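Local coordinates for uncharacterized protein (Bacteroides ovatus, PDB 4ID2), which is of unknown function but belongs to the DUF4738 family and adopts a beta-barrel-like fold, at residues V84-F94 with I140-I150. Sequence-based numbering, arbitrary orientation.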
# COMPACT_ATOMS: atom_id res chain seq x y z
N VAL A 84 17.75 13.63 24.57
CA VAL A 84 17.49 14.23 23.26
C VAL A 84 15.99 14.51 23.13
O VAL A 84 15.60 15.59 22.66
CB VAL A 84 18.02 13.32 22.12
CG1 VAL A 84 17.60 13.85 20.74
CG2 VAL A 84 19.54 13.18 22.22
N LEU A 85 15.16 13.57 23.57
CA LEU A 85 13.70 13.71 23.53
C LEU A 85 13.03 12.88 24.62
O LEU A 85 13.41 11.73 24.82
CB LEU A 85 13.19 13.26 22.15
CG LEU A 85 11.68 13.45 21.92
CD1 LEU A 85 11.41 14.27 20.68
CD2 LEU A 85 10.96 12.11 21.84
N ASN A 86 12.04 13.46 25.30
CA ASN A 86 11.24 12.79 26.32
C ASN A 86 9.80 13.25 26.13
O ASN A 86 9.39 14.24 26.74
CB ASN A 86 11.78 13.08 27.72
CG ASN A 86 11.03 12.34 28.82
OD1 ASN A 86 10.80 11.14 28.73
ND2 ASN A 86 10.60 13.05 29.85
N LYS A 87 9.06 12.59 25.23
CA LYS A 87 7.70 12.97 24.89
C LYS A 87 6.67 11.89 25.18
O LYS A 87 6.93 10.72 24.91
CB LYS A 87 7.63 13.29 23.38
CG LYS A 87 6.27 13.82 22.93
CD LYS A 87 6.36 14.55 21.62
CE LYS A 87 5.00 14.94 21.09
NZ LYS A 87 4.32 15.95 21.95
N THR A 88 5.49 12.30 25.65
CA THR A 88 4.34 11.42 25.81
C THR A 88 3.57 11.51 24.51
O THR A 88 3.12 12.60 24.14
CB THR A 88 3.50 11.78 27.03
OG1 THR A 88 4.32 11.66 28.20
CG2 THR A 88 2.26 10.90 27.17
N PHE A 89 3.46 10.40 23.78
CA PHE A 89 2.75 10.36 22.51
C PHE A 89 1.33 9.82 22.66
O PHE A 89 1.10 8.91 23.46
CB PHE A 89 3.47 9.48 21.47
CG PHE A 89 4.61 10.17 20.76
CD1 PHE A 89 4.38 10.94 19.64
CD2 PHE A 89 5.92 10.02 21.20
CE1 PHE A 89 5.43 11.58 18.99
CE2 PHE A 89 6.97 10.64 20.52
CZ PHE A 89 6.72 11.41 19.42
N THR A 90 0.41 10.33 21.85
CA THR A 90 -0.96 9.84 21.71
C THR A 90 -1.28 9.87 20.23
O THR A 90 -0.57 10.52 19.47
CB THR A 90 -1.97 10.66 22.55
OG1 THR A 90 -2.12 11.96 21.99
CG2 THR A 90 -1.59 10.76 24.00
N LYS A 91 -2.36 9.21 19.80
CA LYS A 91 -2.76 9.23 18.38
C LYS A 91 -3.01 10.68 17.88
O LYS A 91 -2.82 10.95 16.70
CB LYS A 91 -4.00 8.35 18.14
CG LYS A 91 -5.28 8.84 18.82
CD LYS A 91 -6.44 7.93 18.54
CE LYS A 91 -7.72 8.51 19.09
NZ LYS A 91 -8.75 7.46 19.30
N ASN A 92 -3.35 11.62 18.80
CA ASN A 92 -3.60 13.02 18.45
C ASN A 92 -2.33 13.75 17.97
O ASN A 92 -2.46 14.73 17.24
CB ASN A 92 -4.24 13.76 19.63
CG ASN A 92 -5.45 13.03 20.17
OD1 ASN A 92 -5.42 12.49 21.28
ND2 ASN A 92 -6.48 12.89 19.36
N ASP A 93 -1.12 13.22 18.28
CA ASP A 93 0.14 13.78 17.75
C ASP A 93 0.26 13.61 16.23
O ASP A 93 1.14 14.22 15.63
CB ASP A 93 1.36 13.11 18.40
CG ASP A 93 1.57 13.56 19.82
OD1 ASP A 93 2.02 14.70 20.01
OD2 ASP A 93 1.26 12.79 20.74
N PHE A 94 -0.59 12.76 15.61
CA PHE A 94 -0.63 12.50 14.18
C PHE A 94 -1.86 13.16 13.52
O PHE A 94 -2.16 12.85 12.38
CB PHE A 94 -0.63 10.98 13.94
CG PHE A 94 0.53 10.26 14.59
CD1 PHE A 94 0.44 9.82 15.90
CD2 PHE A 94 1.71 10.04 13.90
CE1 PHE A 94 1.52 9.18 16.52
CE2 PHE A 94 2.80 9.40 14.52
CZ PHE A 94 2.69 8.98 15.83
N ILE A 140 7.93 8.73 12.82
CA ILE A 140 8.44 9.84 13.65
C ILE A 140 9.92 9.95 13.35
O ILE A 140 10.63 8.95 13.51
CB ILE A 140 8.21 9.60 15.17
CG1 ILE A 140 6.74 9.28 15.51
CG2 ILE A 140 8.72 10.78 16.02
CD1 ILE A 140 6.63 8.38 16.70
N THR A 141 10.41 11.12 12.94
CA THR A 141 11.84 11.32 12.67
C THR A 141 12.36 12.30 13.71
O THR A 141 11.78 13.37 13.86
CB THR A 141 12.06 11.80 11.24
OG1 THR A 141 11.46 10.86 10.35
CG2 THR A 141 13.55 11.95 10.89
N ILE A 142 13.42 11.92 14.45
CA ILE A 142 14.01 12.78 15.48
C ILE A 142 15.45 13.09 15.09
O ILE A 142 16.22 12.16 14.83
CB ILE A 142 13.93 12.13 16.88
CG1 ILE A 142 12.46 11.88 17.28
CG2 ILE A 142 14.62 13.02 17.93
CD1 ILE A 142 12.27 10.81 18.31
N THR A 143 15.83 14.38 15.05
CA THR A 143 17.20 14.77 14.69
C THR A 143 18.10 14.62 15.90
O THR A 143 17.60 14.42 17.01
CB THR A 143 17.25 16.20 14.14
OG1 THR A 143 16.90 17.11 15.18
CG2 THR A 143 16.35 16.40 12.92
N ALA A 144 19.42 14.75 15.71
CA ALA A 144 20.37 14.64 16.81
C ALA A 144 20.17 15.75 17.86
O ALA A 144 20.40 15.50 19.05
CB ALA A 144 21.80 14.69 16.27
N ASP A 145 19.69 16.95 17.44
CA ASP A 145 19.41 18.05 18.37
C ASP A 145 17.92 18.05 18.85
O ASP A 145 17.45 19.06 19.36
CB ASP A 145 19.80 19.42 17.75
CG ASP A 145 18.95 19.89 16.59
OD1 ASP A 145 18.52 19.03 15.78
OD2 ASP A 145 18.77 21.12 16.44
N GLY A 146 17.23 16.91 18.75
CA GLY A 146 15.87 16.77 19.26
C GLY A 146 14.72 17.34 18.45
O GLY A 146 13.60 17.32 18.94
N LYS A 147 14.96 17.84 17.21
CA LYS A 147 13.86 18.36 16.38
C LYS A 147 13.08 17.17 15.85
O LYS A 147 13.66 16.29 15.22
CB LYS A 147 14.33 19.28 15.25
CG LYS A 147 14.89 20.61 15.75
CD LYS A 147 15.48 21.45 14.63
CE LYS A 147 15.93 22.81 15.11
NZ LYS A 147 16.61 23.58 14.04
N MSE A 148 11.78 17.10 16.16
CA MSE A 148 10.94 15.98 15.80
C MSE A 148 9.95 16.33 14.69
O MSE A 148 9.39 17.42 14.70
CB MSE A 148 10.20 15.53 17.06
CG MSE A 148 9.48 14.21 16.90
SE MSE A 148 7.62 14.30 17.35
CE MSE A 148 7.02 15.70 16.14
N SER A 149 9.72 15.39 13.75
CA SER A 149 8.75 15.56 12.66
C SER A 149 7.93 14.28 12.48
O SER A 149 8.43 13.20 12.76
CB SER A 149 9.44 15.95 11.36
OG SER A 149 10.42 15.00 10.96
N ILE A 150 6.67 14.43 12.04
CA ILE A 150 5.71 13.33 11.83
C ILE A 150 5.39 13.21 10.36
O ILE A 150 5.18 14.23 9.71
CB ILE A 150 4.40 13.60 12.63
CG1 ILE A 150 4.66 13.79 14.14
CG2 ILE A 150 3.37 12.52 12.40
CD1 ILE A 150 5.38 12.68 14.81
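Phe89 slides its ring between Lys87 and Ile140: CD of Lys87 lies over one face and CD1 of Ile140 over the other, a CH-pi contact 4.3 Å from the ring centroid. At the ring's edge, near its plane, SE of selenomethionine Met148 comes within 3.7 Å of Phe89 CZ, a Met-aromatic contact; the Met148 chain bends at both chi2 and chi3 to bring the selenium there. Further along, the Leu85 side chain forks, CD2 meeting CD1 of Ile142 at 4.0 Å and CD1 reaching CB of Met148. With CG1 anti to the backbone N (chi1 173°), Val84 sets that methyl 3.7 Å from Ala144 O in the 143-146 type I turn. At the other end CD2 of Phe94 abuts CG2 of Ile150 at 3.3 Å, while CE2 and CZ of the Phe94 ring approach CG1 of Ile140. With Phe94 cut back to an alanine, Ile150 CG2 and Ile140 CG1 would probably lose their aromatic neighbour and a gap would open beside them. No hydrogen bond joins the segments; strand 85-89 pairs instead with strand 67-79. Strand 85-89 and the 3-10 turn after it thus pack on the hairpin of strands 134-142 and 148-158, apolar and partly buried, joining the two sheets of this beta-barrel-like fold.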